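Side-chain contact in 2-C-methyl-D-erythritol 2,4-cyclodiphosphate synthase (Thermus thermophilus, PDB 1IV3), which catalyses the conversion of 4-diphosphocytidyl-2-C-methyl-D-erythritol 2-phosphate to 2-C-methyl-D-erythritol 2,4-cyclodiphosphate with release of CMP, a step of isoprenoid biosynthesis: residues M41-D46 with V142-V147. The protein carries 3 engineered substitutions. Sequence-based numbering, arbitrary orientation.
Sequences MHALTD and VQARAV. Engineered in segment 41-46: M41 (natural residue Leu). With MG (magnesium ion), chain G.
A43 of helix 39-50 sets its methyl against A144 and A146 of strand 141-150, a buried helix-on-sheet contact of the alpha/beta subunit of this IspF homotrimer. The axes of 41-46 and 142-147 come within 7.2 Å, their N-to-C directions 29° apart, a close approach that small side chains allow. The tight part is methyl on methyl: A43 CB lies 3.9 Å from A144 CB and 4.2 Å from A146 CB, touching two alternate residues whose methyls both point toward the helix; A43 O also lies 4.0 Å from A146 CB. L44 adds one branch from the flank. With CG beside the backbone N and anti to the carbonyl carbon (chi1 -72°), its CD2 methyl comes to 3.8 Å from A146 CB; the side chain also packs on L77, L116 and M120 of the helices 73-86 and 109-120. No hydrogen bond joins the two segments. The looser side lies toward the metal, where the H42 ring leads off from the strand and reaches no atom of it. H42 ND1 binds the magnesium ion at 2.0 Å, D8 and H10 complete the protein ligands, and a hydrogen bond between H42 NE2 and S73 OG would steady the ring. R145 points away from the helix, and its NH1 makes a salt bridge with E7 of a neighbouring subunit. A water oxygen is a further ligand, 2.3 Å from the magnesium ion.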
ATOM      1  N   MET A  41      -6.815 -11.958   6.380  1.00  9.09           N
ATOM      2  CA  MET A  41      -8.028 -11.614   7.112  1.00  6.93           C
ATOM      3  C   MET A  41      -7.835 -10.305   7.873  1.00  9.30           C
ATOM      4  O   MET A  41      -8.717  -9.444   7.880  1.00  8.94           O
ATOM      5  CB  MET A  41      -8.427 -12.695   8.115  1.00 11.62           C
ATOM      6  CG  MET A  41      -9.034 -13.966   7.565  1.00 25.37           C
ATOM      7  SD  MET A  41     -10.706 -13.830   6.891  1.00  3.68           S
ATOM      8  CE  MET A  41     -10.384 -13.758   5.172  1.00  7.68           C
ATOM      9  N   HIS A  42      -6.695 -10.119   8.542  1.00 10.78           N
ATOM     10  CA  HIS A  42      -6.546  -8.905   9.351  1.00  8.76           C
ATOM     11  C   HIS A  42      -6.514  -7.636   8.505  1.00  9.82           C
ATOM     12  O   HIS A  42      -7.168  -6.652   8.854  1.00  9.44           O
ATOM     13  CB  HIS A  42      -5.269  -8.965  10.188  1.00  9.38           C
ATOM     14  CG  HIS A  42      -5.389  -9.978  11.275  1.00 13.52           C
ATOM     15  ND1 HIS A  42      -4.386 -10.276  12.156  1.00 22.85           N
ATOM     16  CD2 HIS A  42      -6.449 -10.766  11.612  1.00 16.07           C
ATOM     17  CE1 HIS A  42      -4.798 -11.210  13.003  1.00 30.35           C
ATOM     18  NE2 HIS A  42      -6.047 -11.524  12.690  1.00 21.89           N
ATOM     19  N   ALA A  43      -5.782  -7.718   7.399  1.00  8.07           N
ATOM     20  CA  ALA A  43      -5.698  -6.515   6.550  1.00  9.72           C
ATOM     21  C   ALA A  43      -7.038  -6.181   5.909  1.00  9.22           C
ATOM     22  O   ALA A  43      -7.393  -5.008   5.778  1.00  9.61           O
ATOM     23  CB  ALA A  43      -4.627  -6.712   5.482  1.00 11.29           C
ATOM     24  N   LEU A  44      -7.808  -7.196   5.491  1.00  9.27           N
ATOM     25  CA  LEU A  44      -9.139  -6.958   4.928  1.00  8.75           C
ATOM     26  C   LEU A  44     -10.058  -6.366   5.984  1.00  8.53           C
ATOM     27  O   LEU A  44     -10.859  -5.472   5.714  1.00  9.86           O
ATOM     28  CB  LEU A  44      -9.751  -8.269   4.388  1.00  8.07           C
ATOM     29  CG  LEU A  44      -9.091  -8.775   3.102  1.00 10.05           C
ATOM     30  CD1 LEU A  44      -9.457 -10.220   2.787  1.00  7.69           C
ATOM     31  CD2 LEU A  44      -9.462  -7.844   1.950  1.00  6.53           C
ATOM     32  N   THR A  45      -9.944  -6.876   7.214  1.00  8.07           N
ATOM     33  CA  THR A  45     -10.840  -6.398   8.281  1.00  8.29           C
ATOM     34  C   THR A  45     -10.545  -4.929   8.604  1.00  8.50           C
ATOM     35  O   THR A  45     -11.444  -4.079   8.714  1.00  8.41           O
ATOM     36  CB  THR A  45     -10.689  -7.260   9.543  1.00  9.20           C
ATOM     37  OG1 THR A  45     -10.985  -8.640   9.276  1.00  9.05           O
ATOM     38  CG2 THR A  45     -11.696  -6.833  10.612  1.00  9.66           C
ATOM     39  N   ASP A  46      -9.254  -4.620   8.760  1.00  7.19           N
ATOM     40  CA  ASP A  46      -8.874  -3.222   8.977  1.00  5.95           C
ATOM     41  C   ASP A  46      -9.334  -2.340   7.812  1.00  8.95           C
ATOM     42  O   ASP A  46      -9.795  -1.218   8.028  1.00  9.10           O
ATOM     43  CB  ASP A  46      -7.371  -3.063   9.182  1.00  7.67           C
ATOM     44  CG  ASP A  46      -6.910  -3.216  10.621  1.00 11.30           C
ATOM     45  OD1 ASP A  46      -7.777  -3.265  11.522  1.00 13.37           O
ATOM     46  OD2 ASP A  46      -5.683  -3.263  10.875  1.00 10.31           O
ATOM     47  N   VAL A 142       5.098 -12.778   7.103  1.00 13.94           N
ATOM     48  CA  VAL A 142       4.037 -12.744   6.093  1.00 12.96           C
ATOM     49  C   VAL A 142       3.472 -11.325   6.111  1.00 17.42           C
ATOM     50  O   VAL A 142       3.228 -10.808   7.219  1.00 16.27           O
ATOM     51  CB  VAL A 142       2.955 -13.791   6.337  1.00 15.41           C
ATOM     52  CG1 VAL A 142       2.387 -13.720   7.767  1.00 14.35           C
ATOM     53  CG2 VAL A 142       1.839 -13.643   5.309  1.00 12.81           C
ATOM     54  N   GLN A 143       3.297 -10.691   4.951  1.00 12.08           N
ATOM     55  CA  GLN A 143       2.737  -9.339   4.965  1.00  9.60           C
ATOM     56  C   GLN A 143       1.474  -9.323   4.104  1.00 19.88           C
ATOM     57  O   GLN A 143       1.438 -10.044   3.100  1.00 16.11           O
ATOM     58  CB  GLN A 143       3.710  -8.310   4.426  1.00 11.24           C
ATOM     59  CG  GLN A 143       5.070  -8.319   5.110  1.00 13.95           C
ATOM     60  CD  GLN A 143       6.131  -7.539   4.347  1.00 22.76           C
ATOM     61  OE1 GLN A 143       7.059  -8.089   3.748  1.00 23.19           O
ATOM     62  NE2 GLN A 143       5.992  -6.217   4.358  1.00 17.03           N
ATOM     63  N   ALA A 144       0.473  -8.529   4.468  1.00 10.14           N
ATOM     64  CA  ALA A 144      -0.689  -8.364   3.605  1.00  7.94           C
ATOM     65  C   ALA A 144      -1.003  -6.879   3.516  1.00  9.32           C
ATOM     66  O   ALA A 144      -0.889  -6.202   4.540  1.00 13.85           O
ATOM     67  CB  ALA A 144      -1.920  -9.099   4.124  1.00 11.78           C
ATOM     68  N   ARG A 145      -1.403  -6.415   2.337  1.00  8.30           N
ATOM     69  CA  ARG A 145      -1.956  -5.065   2.206  1.00  7.08           C
ATOM     70  C   ARG A 145      -3.185  -5.160   1.325  1.00  9.22           C
ATOM     71  O   ARG A 145      -3.156  -5.896   0.326  1.00 11.72           O
ATOM     72  CB  ARG A 145      -0.922  -4.088   1.641  1.00 14.51           C
ATOM     73  CG  ARG A 145       0.374  -4.078   2.454  1.00 14.19           C
ATOM     74  CD  ARG A 145       1.321  -2.976   1.972  1.00 19.65           C
ATOM     75  NE  ARG A 145       2.412  -2.838   2.950  1.00 23.33           N
ATOM     76  CZ  ARG A 145       3.483  -3.619   2.850  1.00 27.80           C
ATOM     77  NH1 ARG A 145       3.550  -4.494   1.857  1.00 19.45           N
ATOM     78  NH2 ARG A 145       4.462  -3.497   3.733  1.00 46.83           N
ATOM     79  N   ALA A 146      -4.247  -4.461   1.731  1.00  6.29           N
ATOM     80  CA  ALA A 146      -5.539  -4.623   1.092  1.00  9.49           C
ATOM     81  C   ALA A 146      -6.239  -3.284   0.848  1.00 12.34           C
ATOM     82  O   ALA A 146      -6.149  -2.432   1.731  1.00 10.60           O
ATOM     83  CB  ALA A 146      -6.491  -5.485   1.929  1.00 10.13           C
ATOM     84  N   VAL A 147      -6.922  -3.182  -0.293  1.00  9.34           N
ATOM     85  CA  VAL A 147      -7.835  -2.048  -0.537  1.00  8.52           C
ATOM     86  C   VAL A 147      -9.232  -2.616  -0.738  1.00  9.02           C
ATOM     87  O   VAL A 147      -9.402  -3.631  -1.443  1.00  9.73           O
ATOM     88  CB  VAL A 147      -7.424  -1.213  -1.761  1.00 11.91           C
ATOM     89  CG1 VAL A 147      -8.236   0.050  -1.922  1.00 17.04           C
ATOM     90  CG2 VAL A 147      -5.951  -0.814  -1.657  1.00 12.31           C
TER
HETATM   91 MG    MG G1561      -2.495  -9.757  12.204  1.00 23.06          MG
HETATM   92  O   HOH W   1      -2.492  -8.355  14.068  1.00 38.40           O